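Local coordinates for sphingomyelinase C (Streptomyces griseocarneus, PDB 7CNE), which belongs to the endonuclease/exonuclease/phosphatase family and is built, like DNase I, around a core of two beta sheets with helices packed against them, at residues G140-H145 and A185-M190; D212-D217 and H255-G260; F132-L137 and A176-K181. One frame throughout, in Å; residues are numbered along the deposited sequence.

Contact 1 (G140-H145 and A185-M190)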
ATOM      1  N   GLY A 140     -13.298 -12.523  14.843  1.00 30.42           N
ATOM      2  CA  GLY A 140     -13.528 -12.736  16.266  1.00 34.16           C
ATOM      3  C   GLY A 140     -14.816 -12.139  16.800  1.00 30.82           C
ATOM      4  O   GLY A 140     -14.817 -11.465  17.838  1.00 30.24           O
ATOM      5  N   GLY A 141     -15.916 -12.350  16.081  1.00 30.73           N
ATOM      6  CA  GLY A 141     -17.209 -11.878  16.531  1.00 28.38           C
ATOM      7  C   GLY A 141     -17.458 -10.396  16.375  1.00 30.52           C
ATOM      8  O   GLY A 141     -18.442  -9.891  16.929  1.00 35.40           O
ATOM      9  N   THR A 142     -16.609  -9.676  15.653  1.00 27.12           N
ATOM     10  CA  THR A 142     -16.829  -8.246  15.474  1.00 26.21           C
ATOM     11  C   THR A 142     -16.257  -7.830  14.121  1.00 25.45           C
ATOM     12  O   THR A 142     -15.855  -8.671  13.310  1.00 26.15           O
ATOM     13  CB  THR A 142     -16.231  -7.454  16.642  1.00 27.58           C
ATOM     14  OG1 THR A 142     -16.690  -6.096  16.581  1.00 31.85           O
ATOM     15  CG2 THR A 142     -14.707  -7.483  16.603  1.00 27.94           C
ATOM     16  N   ARG A 143     -16.235  -6.527  13.869  1.00 24.05           N
ATOM     17  CA  ARG A 143     -15.827  -5.991  12.584  1.00 22.67           C
ATOM     18  C   ARG A 143     -14.541  -5.198  12.731  1.00 22.77           C
ATOM     19  O   ARG A 143     -14.316  -4.542  13.753  1.00 23.30           O
ATOM     20  CB  ARG A 143     -16.919  -5.104  11.983  1.00 22.68           C
ATOM     21  CG  ARG A 143     -18.170  -5.864  11.607  1.00 28.63           C
ATOM     22  CD  ARG A 143     -19.288  -4.902  11.256  1.00 31.05           C
ATOM     23  NE  ARG A 143     -20.376  -5.578  10.563  1.00 41.05           N
ATOM     24  CZ  ARG A 143     -21.355  -4.946   9.923  1.00 44.40           C
ATOM     25  NH1 ARG A 143     -21.370  -3.619   9.888  1.00 42.91           N
ATOM     26  NH2 ARG A 143     -22.315  -5.638   9.319  1.00 38.99           N
ATOM     27  N   VAL A 144     -13.702  -5.270  11.702  1.00 18.51           N
ATOM     28  CA  VAL A 144     -12.471  -4.494  11.608  1.00 16.79           C
ATOM     29  C   VAL A 144     -12.473  -3.808  10.248  1.00 20.10           C
ATOM     30  O   VAL A 144     -12.750  -4.451   9.227  1.00 19.14           O
ATOM     31  CB  VAL A 144     -11.226  -5.390  11.772  1.00 19.71           C
ATOM     32  CG1 VAL A 144      -9.959  -4.614  11.463  1.00 18.59           C
ATOM     33  CG2 VAL A 144     -11.182  -5.978  13.187  1.00 22.22           C
ATOM     34  N   HIS A 145     -12.178  -2.512  10.231  1.00 18.67           N
ATOM     35  CA  HIS A 145     -12.222  -1.713   9.014  1.00 16.92           C
ATOM     36  C   HIS A 145     -10.802  -1.407   8.568  1.00 16.38           C
ATOM     37  O   HIS A 145      -9.966  -0.992   9.381  1.00 17.87           O
ATOM     38  CB  HIS A 145     -13.009  -0.413   9.235  1.00 15.66           C
ATOM     39  CG  HIS A 145     -14.367  -0.629   9.821  1.00 18.76           C
ATOM     40  ND1 HIS A 145     -15.528  -0.421   9.105  1.00 19.02           N
ATOM     41  CD2 HIS A 145     -14.750  -1.066  11.045  1.00 21.33           C
ATOM     42  CE1 HIS A 145     -16.568  -0.711   9.865  1.00 19.32           C
ATOM     43  NE2 HIS A 145     -16.123  -1.109  11.046  1.00 24.55           N
ATOM     44  N   ALA A 185     -17.265   3.429  17.574  1.00 26.41           N
ATOM     45  CA  ALA A 185     -15.948   3.665  18.164  1.00 27.40           C
ATOM     46  C   ALA A 185     -15.320   2.381  18.689  1.00 27.08           C
ATOM     47  O   ALA A 185     -14.091   2.284  18.780  1.00 26.49           O
ATOM     48  CB  ALA A 185     -16.050   4.700  19.283  1.00 30.73           C
ATOM     49  N   ASP A 186     -16.132   1.385  19.032  1.00 26.73           N
ATOM     50  CA  ASP A 186     -15.603   0.128  19.542  1.00 28.22           C
ATOM     51  C   ASP A 186     -15.078  -0.785  18.438  1.00 28.99           C
ATOM     52  O   ASP A 186     -14.612  -1.886  18.745  1.00 27.91           O
ATOM     53  CB  ASP A 186     -16.680  -0.600  20.348  1.00 31.28           C
ATOM     54  CG  ASP A 186     -17.745  -1.206  19.465  1.00 32.13           C
ATOM     55  OD1 ASP A 186     -18.492  -0.446  18.828  1.00 33.71           O
ATOM     56  OD2 ASP A 186     -17.815  -2.449  19.374  1.00 44.64           O
ATOM     57  N   GLU A 187     -15.135  -0.362  17.173  1.00 25.10           N
ATOM     58  CA  GLU A 187     -14.608  -1.133  16.055  1.00 24.11           C
ATOM     59  C   GLU A 187     -13.334  -0.484  15.523  1.00 22.05           C
ATOM     60  O   GLU A 187     -13.268   0.743  15.380  1.00 21.22           O
ATOM     61  CB  GLU A 187     -15.663  -1.249  14.945  1.00 27.14           C
ATOM     62  CG  GLU A 187     -16.875  -2.046  15.410  1.00 25.02           C
ATOM     63  CD  GLU A 187     -17.979  -2.160  14.373  1.00 27.21           C
ATOM     64  OE1 GLU A 187     -18.992  -2.801  14.709  1.00 27.49           O
ATOM     65  OE2 GLU A 187     -17.847  -1.624  13.241  1.00 24.48           O
ATOM     66  N   GLN A 188     -12.323  -1.313  15.248  1.00 23.34           N
ATOM     67  CA  GLN A 188     -11.027  -0.819  14.784  1.00 21.14           C
ATOM     68  C   GLN A 188     -11.104  -0.298  13.356  1.00 19.87           C
ATOM     69  O   GLN A 188     -11.785  -0.873  12.501  1.00 19.20           O
ATOM     70  CB  GLN A 188      -9.970  -1.920  14.807  1.00 18.14           C
ATOM     71  CG  GLN A 188      -9.554  -2.432  16.131  1.00 27.92           C
ATOM     72  CD  GLN A 188      -8.692  -3.661  15.961  1.00 23.91           C
ATOM     73  OE1 GLN A 188      -7.531  -3.568  15.553  1.00 32.66           O
ATOM     74  NE2 GLN A 188      -9.270  -4.820  16.218  1.00 27.25           N
ATOM     75  N   VAL A 189     -10.348   0.761  13.088  1.00 19.68           N
ATOM     76  CA  VAL A 189     -10.234   1.347  11.757  1.00 16.36           C
ATOM     77  C   VAL A 189      -8.755   1.612  11.506  1.00 17.66           C
ATOM     78  O   VAL A 189      -8.153   2.445  12.187  1.00 18.83           O
ATOM     79  CB  VAL A 189     -11.035   2.642  11.602  1.00 17.94           C
ATOM     80  CG1 VAL A 189     -10.991   3.082  10.128  1.00 16.14           C
ATOM     81  CG2 VAL A 189     -12.473   2.457  12.106  1.00 19.60           C
ATOM     82  N   MET A 190      -8.171   0.902  10.543  1.00 15.52           N
ATOM     83  CA  MET A 190      -6.764   1.041  10.203  1.00 16.39           C
ATOM     84  C   MET A 190      -6.602   1.595   8.791  1.00 17.98           C
ATOM     85  O   MET A 190      -7.361   1.246   7.882  1.00 18.49           O
ATOM     86  CB  MET A 190      -6.033  -0.301  10.300  1.00 17.81           C
ATOM     87  CG  MET A 190      -5.819  -0.790  11.723  1.00 22.40           C
ATOM     88  SD  MET A 190      -5.063  -2.437  11.753  1.00 20.27           S
ATOM     89  CE  MET A 190      -6.518  -3.467  11.551  1.00 18.34           C
TER
HETATM   90  O   HOH W   1     -12.645  -4.057  15.890  1.00 22.99           O
HETATM   91  O   HOH W   2     -19.885  -1.387  11.285  1.00 28.29           O
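H145 and E187 are joined by a nearly straight hydrogen bond: H145 NE2 donates to E187 OE2 over 2.8 Å, with 170° at the hydrogen. The acceptor lies close to the imidazole plane, while the donor reaches E187 on the anti side, 22° out of the carboxylate plane. E187 is extended beyond CG, which carries the carboxylate out to the ring edge. Y134 OH is hydrogen-bonded to H145 ND1, so both ring nitrogens are engaged, fixing the ring's rotation. A water donates to E187 OE2 and accepts from R143 NH1.

The backbones join in parallel, their short segments 20° apart. H145 N donates to Q188 O over 2.8 Å, and M190 N to H145 O over 2.9 Å, so the N-H and the C=O of H145 both bond to the other strand. Two residues before H145, a water stands between the segments, donating to R143 O and accepting from Q188 N.

On the face holding V144 and Q188, V144 CG1 meets M190 CE at 3.6 Å, and V144 CG2 lies 3.8 Å from Q188 NE2, which is hydrogen-bonded to P8 O. On the H145 face, V189 CG2 approaches H145 CB at 4.1 Å. The pairing joins the two strands of the beta-alpha-beta unit 142-150, 162-180, 188-192, with strand 131-139 flanking the first and strand 247-251 the second.

Contact 2 (D212-D217 and H255-G260); sequences DLAPAD and HARPAG
A214 and R257 make the van der Waals contact: the methyl CB of A214 lies over one face of the R257 guanidinium, displaced toward its rim and 3.7 Å from NH1. R257 reaches that position with CG between the backbone N and the carbonyl carbon (chi1 69°) and a chain extended from there to NE.

Water-mediated bonds make up the second group. One water donates to D217 OD2 at 2.6 Å and to P258 O at 2.8 Å, and accepts from R257 NE at 2.7 Å. A second water donates to D217 OD1 at 2.6 Å and accepts from R257 NH2 at 2.7 Å. Both waters lie at the guanidinium edge, in its plane, so each carboxylate oxygen is tied by one water to a different nitrogen of the same arginine.

Direct polar proximity is confined to the far end, where D217 OD2 comes within 3.0 Å of G260 N. The same oxygen accepts from the backbone N of W261, the residue that opens strand 261-265. G260 adopts a positive phi of 64°, and its CA packs against D217 CB.

The two loops carry no regular strand pairing and bury just 189 Å² between them. With D217 OD2 and R257 NE 5.0 Å apart, the geometry is consistent with opposite charges attracting through two bridging waters, without direct contact between the charged atoms.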
ATOM      1  N   ASP A 212      -6.472  11.924  10.694  1.00 20.84           N
ATOM      2  CA  ASP A 212      -6.957  11.694  12.061  1.00 22.71           C
ATOM      3  C   ASP A 212      -6.454  10.352  12.601  1.00 23.17           C
ATOM      4  O   ASP A 212      -7.213   9.525  13.119  1.00 20.70           O
ATOM      5  CB  ASP A 212      -8.481  11.794  12.133  1.00 22.44           C
ATOM      6  CG  ASP A 212      -8.986  12.056  13.561  1.00 28.22           C
ATOM      7  OD1 ASP A 212      -8.152  12.347  14.447  1.00 26.08           O
ATOM      8  OD2 ASP A 212     -10.214  11.959  13.795  1.00 27.35           O
ATOM      9  N   LEU A 213      -5.140  10.154  12.494  1.00 21.93           N
ATOM     10  CA  LEU A 213      -4.487   8.884  12.776  1.00 21.86           C
ATOM     11  C   LEU A 213      -3.730   8.951  14.094  1.00 21.29           C
ATOM     12  O   LEU A 213      -3.084   9.956  14.393  1.00 23.52           O
ATOM     13  CB  LEU A 213      -3.506   8.524  11.654  1.00 21.45           C
ATOM     14  CG  LEU A 213      -4.084   8.547  10.238  1.00 19.86           C
ATOM     15  CD1 LEU A 213      -2.968   8.579   9.212  1.00 18.32           C
ATOM     16  CD2 LEU A 213      -4.990   7.331  10.047  1.00 23.09           C
ATOM     17  N   ALA A 214      -3.797   7.870  14.874  1.00 21.37           N
ATOM     18  CA  ALA A 214      -2.919   7.729  16.037  1.00 20.99           C
ATOM     19  C   ALA A 214      -1.550   7.220  15.592  1.00 19.86           C
ATOM     20  O   ALA A 214      -1.475   6.302  14.772  1.00 22.32           O
ATOM     21  CB  ALA A 214      -3.525   6.771  17.057  1.00 21.49           C
ATOM     22  N   PRO A 215      -0.454   7.804  16.071  1.00 21.71           N
ATOM     23  CA  PRO A 215       0.857   7.232  15.756  1.00 22.11           C
ATOM     24  C   PRO A 215       0.963   5.845  16.358  1.00 19.47           C
ATOM     25  O   PRO A 215       0.301   5.527  17.351  1.00 20.18           O
ATOM     26  CB  PRO A 215       1.847   8.207  16.408  1.00 22.48           C
ATOM     27  CG  PRO A 215       1.069   8.842  17.509  1.00 21.22           C
ATOM     28  CD  PRO A 215      -0.353   8.942  17.000  1.00 21.70           C
ATOM     29  N   ALA A 216       1.760   4.999  15.718  1.00 19.17           N
ATOM     30  CA  ALA A 216       2.088   3.726  16.336  1.00 21.15           C
ATOM     31  C   ALA A 216       2.809   3.993  17.649  1.00 23.11           C
ATOM     32  O   ALA A 216       3.485   5.012  17.812  1.00 22.33           O
ATOM     33  CB  ALA A 216       2.959   2.878  15.403  1.00 18.50           C
ATOM     34  N   ASP A 217       2.630   3.087  18.611  1.00 20.73           N
ATOM     35  CA  ASP A 217       3.385   3.208  19.853  1.00 23.94           C
ATOM     36  C   ASP A 217       4.879   3.037  19.610  1.00 24.80           C
ATOM     37  O   ASP A 217       5.695   3.590  20.353  1.00 23.71           O
ATOM     38  CB  ASP A 217       2.865   2.194  20.869  1.00 25.57           C
ATOM     39  CG  ASP A 217       1.425   2.471  21.265  1.00 26.32           C
ATOM     40  OD1 ASP A 217       1.168   3.555  21.823  1.00 30.43           O
ATOM     41  OD2 ASP A 217       0.546   1.621  20.991  1.00 27.56           O
ATOM     42  N   HIS A 255     -10.995   5.266  18.050  1.00 21.68           N
ATOM     43  CA  HIS A 255     -11.482   3.912  17.850  1.00 21.72           C
ATOM     44  C   HIS A 255     -10.645   2.944  18.668  1.00 22.99           C
ATOM     45  O   HIS A 255      -9.482   3.219  18.982  1.00 23.94           O
ATOM     46  CB  HIS A 255     -11.463   3.533  16.364  1.00 22.31           C
ATOM     47  CG  HIS A 255     -12.541   4.208  15.578  1.00 22.60           C
ATOM     48  ND1 HIS A 255     -13.750   3.605  15.310  1.00 19.55           N
ATOM     49  CD2 HIS A 255     -12.621   5.461  15.067  1.00 22.78           C
ATOM     50  CE1 HIS A 255     -14.517   4.443  14.636  1.00 23.38           C
ATOM     51  NE2 HIS A 255     -13.856   5.577  14.474  1.00 22.84           N
ATOM     52  N   ALA A 256     -11.257   1.825  19.036  1.00 23.43           N
ATOM     53  CA  ALA A 256     -10.522   0.790  19.745  1.00 22.93           C
ATOM     54  C   ALA A 256      -9.321   0.339  18.921  1.00 27.22           C
ATOM     55  O   ALA A 256      -9.347   0.335  17.684  1.00 24.31           O
ATOM     56  CB  ALA A 256     -11.438  -0.396  20.054  1.00 27.65           C
ATOM     57  N   ARG A 257      -8.250  -0.014  19.618  1.00 22.92           N
ATOM     58  CA  ARG A 257      -7.030  -0.492  18.982  1.00 21.34           C
ATOM     59  C   ARG A 257      -6.234  -1.259  20.022  1.00 23.70           C
ATOM     60  O   ARG A 257      -6.420  -1.043  21.221  1.00 24.01           O
ATOM     61  CB  ARG A 257      -6.204   0.674  18.413  1.00 22.39           C
ATOM     62  CG  ARG A 257      -5.575   1.587  19.473  1.00 22.00           C
ATOM     63  CD  ARG A 257      -4.631   2.593  18.801  1.00 24.37           C
ATOM     64  NE  ARG A 257      -3.911   3.433  19.756  1.00 26.80           N
ATOM     65  CZ  ARG A 257      -4.346   4.615  20.183  1.00 29.15           C
ATOM     66  NH1 ARG A 257      -5.499   5.096  19.735  1.00 21.55           N
ATOM     67  NH2 ARG A 257      -3.624   5.321  21.049  1.00 29.01           N
ATOM     68  N   PRO A 258      -5.371  -2.184  19.602  1.00 23.13           N
ATOM     69  CA  PRO A 258      -4.513  -2.868  20.576  1.00 21.40           C
ATOM     70  C   PRO A 258      -3.475  -1.924  21.171  1.00 27.74           C
ATOM     71  O   PRO A 258      -2.976  -1.002  20.520  1.00 21.04           O
ATOM     72  CB  PRO A 258      -3.846  -3.980  19.752  1.00 22.87           C
ATOM     73  CG  PRO A 258      -4.716  -4.136  18.521  1.00 21.00           C
ATOM     74  CD  PRO A 258      -5.225  -2.751  18.250  1.00 19.90           C
ATOM     75  N   ALA A 259      -3.143  -2.170  22.434  1.00 25.45           N
ATOM     76  CA  ALA A 259      -2.054  -1.429  23.043  1.00 27.93           C
ATOM     77  C   ALA A 259      -0.721  -1.889  22.462  1.00 23.93           C
ATOM     78  O   ALA A 259      -0.574  -3.022  21.988  1.00 24.09           O
ATOM     79  CB  ALA A 259      -2.063  -1.609  24.565  1.00 31.46           C
ATOM     80  N   GLY A 260       0.257  -0.990  22.494  1.00 22.09           N
ATOM     81  CA  GLY A 260       1.578  -1.345  22.011  1.00 25.05           C
ATOM     82  C   GLY A 260       1.597  -1.661  20.533  1.00 26.31           C
ATOM     83  O   GLY A 260       2.286  -2.596  20.105  1.00 24.33           O
TER
HETATM   84  O   HOH W   3      -1.963   1.617  20.401  1.00 25.12           O
HETATM   85  O   HOH W   4      -1.236   4.437  22.017  1.00 39.43           O

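Contact 3 (F132-L137 and A176-K181)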
ATOM      1  N   PHE A 132      -8.297   4.471  -2.999  1.00 15.08           N
ATOM      2  CA  PHE A 132      -8.196   3.584  -1.853  1.00 16.15           C
ATOM      3  C   PHE A 132      -9.301   2.539  -1.885  1.00 18.10           C
ATOM      4  O   PHE A 132     -10.356   2.728  -2.502  1.00 16.74           O
ATOM      5  CB  PHE A 132      -8.204   4.353  -0.506  1.00 17.15           C
ATOM      6  CG  PHE A 132      -9.411   5.232  -0.267  1.00 16.18           C
ATOM      7  CD1 PHE A 132      -9.420   6.559  -0.685  1.00 17.25           C
ATOM      8  CD2 PHE A 132     -10.504   4.759   0.440  1.00 18.40           C
ATOM      9  CE1 PHE A 132     -10.511   7.375  -0.435  1.00 17.11           C
ATOM     10  CE2 PHE A 132     -11.603   5.588   0.697  1.00 18.99           C
ATOM     11  CZ  PHE A 132     -11.595   6.895   0.256  1.00 18.08           C
ATOM     12  N   ALA A 133      -9.013   1.407  -1.254  1.00 14.79           N
ATOM     13  CA  ALA A 133      -9.987   0.355  -1.029  1.00 17.39           C
ATOM     14  C   ALA A 133     -10.434   0.412   0.421  1.00 17.54           C
ATOM     15  O   ALA A 133      -9.618   0.630   1.318  1.00 17.26           O
ATOM     16  CB  ALA A 133      -9.395  -1.024  -1.333  1.00 16.40           C
ATOM     17  N   TYR A 134     -11.728   0.208   0.648  1.00 16.90           N
ATOM     18  CA  TYR A 134     -12.300   0.145   1.988  1.00 18.91           C
ATOM     19  C   TYR A 134     -12.881  -1.241   2.188  1.00 18.33           C
ATOM     20  O   TYR A 134     -13.764  -1.649   1.429  1.00 19.62           O
ATOM     21  CB  TYR A 134     -13.394   1.195   2.170  1.00 15.28           C
ATOM     22  CG  TYR A 134     -14.189   1.072   3.449  1.00 18.14           C
ATOM     23  CD1 TYR A 134     -13.605   1.359   4.680  1.00 17.56           C
ATOM     24  CD2 TYR A 134     -15.537   0.717   3.427  1.00 19.98           C
ATOM     25  CE1 TYR A 134     -14.323   1.280   5.850  1.00 16.74           C
ATOM     26  CE2 TYR A 134     -16.268   0.618   4.608  1.00 21.38           C
ATOM     27  CZ  TYR A 134     -15.652   0.904   5.811  1.00 21.92           C
ATOM     28  OH  TYR A 134     -16.361   0.835   6.989  1.00 22.54           O
ATOM     29  N   VAL A 135     -12.403  -1.964   3.200  1.00 16.25           N
ATOM     30  CA  VAL A 135     -12.924  -3.293   3.487  1.00 19.48           C
ATOM     31  C   VAL A 135     -13.373  -3.359   4.937  1.00 19.25           C
ATOM     32  O   VAL A 135     -12.738  -2.784   5.828  1.00 19.55           O
ATOM     33  CB  VAL A 135     -11.910  -4.419   3.182  1.00 20.65           C
ATOM     34  CG1 VAL A 135     -11.482  -4.338   1.749  1.00 20.25           C
ATOM     35  CG2 VAL A 135     -10.711  -4.368   4.114  1.00 20.03           C
ATOM     36  N   VAL A 136     -14.494  -4.040   5.156  1.00 20.68           N
ATOM     37  CA  VAL A 136     -14.977  -4.395   6.483  1.00 19.98           C
ATOM     38  C   VAL A 136     -14.772  -5.891   6.626  1.00 20.32           C
ATOM     39  O   VAL A 136     -15.316  -6.669   5.835  1.00 19.18           O
ATOM     40  CB  VAL A 136     -16.457  -4.034   6.681  1.00 21.55           C
ATOM     41  CG1 VAL A 136     -16.910  -4.461   8.084  1.00 21.34           C
ATOM     42  CG2 VAL A 136     -16.681  -2.546   6.471  1.00 20.50           C
ATOM     43  N   LEU A 137     -13.971  -6.290   7.608  1.00 18.46           N
ATOM     44  CA  LEU A 137     -13.706  -7.696   7.872  1.00 20.71           C
ATOM     45  C   LEU A 137     -14.482  -8.171   9.091  1.00 21.74           C
ATOM     46  O   LEU A 137     -14.687  -7.419  10.045  1.00 20.77           O
ATOM     47  CB  LEU A 137     -12.215  -7.933   8.102  1.00 20.12           C
ATOM     48  CG  LEU A 137     -11.293  -7.268   7.072  1.00 20.74           C
ATOM     49  CD1 LEU A 137      -9.853  -7.409   7.513  1.00 17.53           C
ATOM     50  CD2 LEU A 137     -11.503  -7.858   5.669  1.00 19.41           C
ATOM     51  N   ALA A 176     -12.793  11.977   5.590  1.00 20.35           N
ATOM     52  CA  ALA A 176     -14.193  12.342   5.399  1.00 20.84           C
ATOM     53  C   ALA A 176     -15.026  11.123   5.026  1.00 21.57           C
ATOM     54  O   ALA A 176     -16.159  10.961   5.504  1.00 21.24           O
ATOM     55  CB  ALA A 176     -14.305  13.440   4.338  1.00 21.79           C
ATOM     56  N   PHE A 177     -14.470  10.243   4.192  1.00 20.81           N
ATOM     57  CA  PHE A 177     -15.147   8.993   3.850  1.00 18.65           C
ATOM     58  C   PHE A 177     -15.429   8.161   5.101  1.00 20.36           C
ATOM     59  O   PHE A 177     -16.541   7.649   5.289  1.00 20.24           O
ATOM     60  CB  PHE A 177     -14.290   8.210   2.843  1.00 19.10           C
ATOM     61  CG  PHE A 177     -14.815   6.825   2.534  1.00 19.45           C
ATOM     62  CD1 PHE A 177     -15.665   6.619   1.464  1.00 20.65           C
ATOM     63  CD2 PHE A 177     -14.448   5.735   3.313  1.00 18.44           C
ATOM     64  CE1 PHE A 177     -16.159   5.351   1.175  1.00 21.73           C
ATOM     65  CE2 PHE A 177     -14.939   4.455   3.037  1.00 19.03           C
ATOM     66  CZ  PHE A 177     -15.790   4.262   1.966  1.00 21.66           C
ATOM     67  N   LEU A 178     -14.428   8.010   5.972  1.00 17.06           N
ATOM     68  CA  LEU A 178     -14.612   7.160   7.143  1.00 20.26           C
ATOM     69  C   LEU A 178     -15.604   7.779   8.121  1.00 21.21           C
ATOM     70  O   LEU A 178     -16.398   7.066   8.744  1.00 19.08           O
ATOM     71  CB  LEU A 178     -13.266   6.914   7.820  1.00 17.67           C
ATOM     72  CG  LEU A 178     -12.347   6.022   6.983  1.00 17.29           C
ATOM     73  CD1 LEU A 178     -10.948   6.039   7.570  1.00 17.11           C
ATOM     74  CD2 LEU A 178     -12.887   4.582   6.915  1.00 18.59           C
ATOM     75  N   ASP A 179     -15.567   9.103   8.267  1.00 19.74           N
ATOM     76  CA  ASP A 179     -16.495   9.785   9.166  1.00 24.01           C
ATOM     77  C   ASP A 179     -17.943   9.586   8.726  1.00 25.12           C
ATOM     78  O   ASP A 179     -18.824   9.297   9.551  1.00 22.59           O
ATOM     79  CB  ASP A 179     -16.128  11.270   9.227  1.00 29.09           C
ATOM     80  CG  ASP A 179     -16.933  12.021  10.263  1.00 38.54           C
ATOM     81  OD1 ASP A 179     -17.763  12.862   9.869  1.00 42.15           O
ATOM     82  OD2 ASP A 179     -16.766  11.730  11.469  1.00 36.63           O
ATOM     83  N   ALA A 180     -18.201   9.715   7.421  1.00 22.05           N
ATOM     84  CA  ALA A 180     -19.540   9.547   6.872  1.00 20.81           C
ATOM     85  C   ALA A 180     -20.064   8.127   7.033  1.00 25.08           C
ATOM     86  O   ALA A 180     -21.283   7.926   7.014  1.00 24.69           O
ATOM     87  CB  ALA A 180     -19.549   9.947   5.394  1.00 23.52           C
ATOM     88  N   LYS A 181     -19.179   7.138   7.195  1.00 23.00           N
ATOM     89  CA  LYS A 181     -19.611   5.776   7.480  1.00 22.05           C
ATOM     90  C   LYS A 181     -20.138   5.617   8.903  1.00 24.99           C
ATOM     91  O   LYS A 181     -20.760   4.590   9.201  1.00 21.56           O
ATOM     92  CB  LYS A 181     -18.447   4.798   7.257  1.00 25.16           C
ATOM     93  CG  LYS A 181     -18.113   4.502   5.789  1.00 22.57           C
ATOM     94  CD  LYS A 181     -19.209   3.678   5.119  1.00 27.04           C
ATOM     95  CE  LYS A 181     -18.920   3.456   3.630  1.00 23.54           C
ATOM     96  NZ  LYS A 181     -20.001   2.634   2.991  1.00 24.84           N
TER
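F177 takes part in two edge-to-face (T-shaped) pairs at once, in opposite roles. It offers its face to the edge of F132, with centroids 5.3 Å apart and planes at 77°, and it turns its own edge onto the face of Y134, with centroids 5.2 Å apart. In the first pair F132 CE2 lies over the F177 ring, displaced toward the rim, and reaches F177 CD2 at 3.9 Å. In the second, F177 CE2 stands above the Y134 ring and meets Y134 CG at 3.5 Å, while F177 CZ approaches CD2 of the same ring. In F177, CG lies anti to the backbone N (chi1 173°), and the CB atoms of F177 and Y134 each point toward the opposing segment.

The cluster lies where helix 162-180, the crossover of a beta-alpha-beta unit, covers one face of a mixed sheet in this DNase I-like fold. The axes of the strand and helix segments run at 27° and approach to 11.5 Å, a separation bridged here by side chains alone.

L178 extends the apolar packing: its CD2 touches Y134 CE1 at 3.8 Å. K181 bends at chi2, which sets CD; further along the chain its aliphatic CE lies 4.0 Å from Y134 CE2, leaving NZ to form a salt bridge with E114. F177 is further packed by E114 and V116 of strand 110-117, the neighbour of strand 131-139.

In the fold
Contacts 1 and 3 both reach one mixed sheet, with strands 131-139 and 142-150 adjacent in it; their centres lie 12 Å apart. They touch at Y134 OH and H145 ND1, 2.6 Å apart, and through the backbone pair L137 N and V144 O at 2.7 Å. Their segments alternate along the chain: strand 131-139 precedes strand 142-150, and helix 162-180 lies between the two strands of contact 1. Contact 2 follows later in sequence, its centre 13 Å from contact 1. There A256 N lies 2.9 Å from A185 O and H255 ND1 2.9 Å from E187 O, both probable hydrogen bonds. Contacts 2 and 3 do not touch: their centres are 17 Å apart, their nearest atoms about 6 Å.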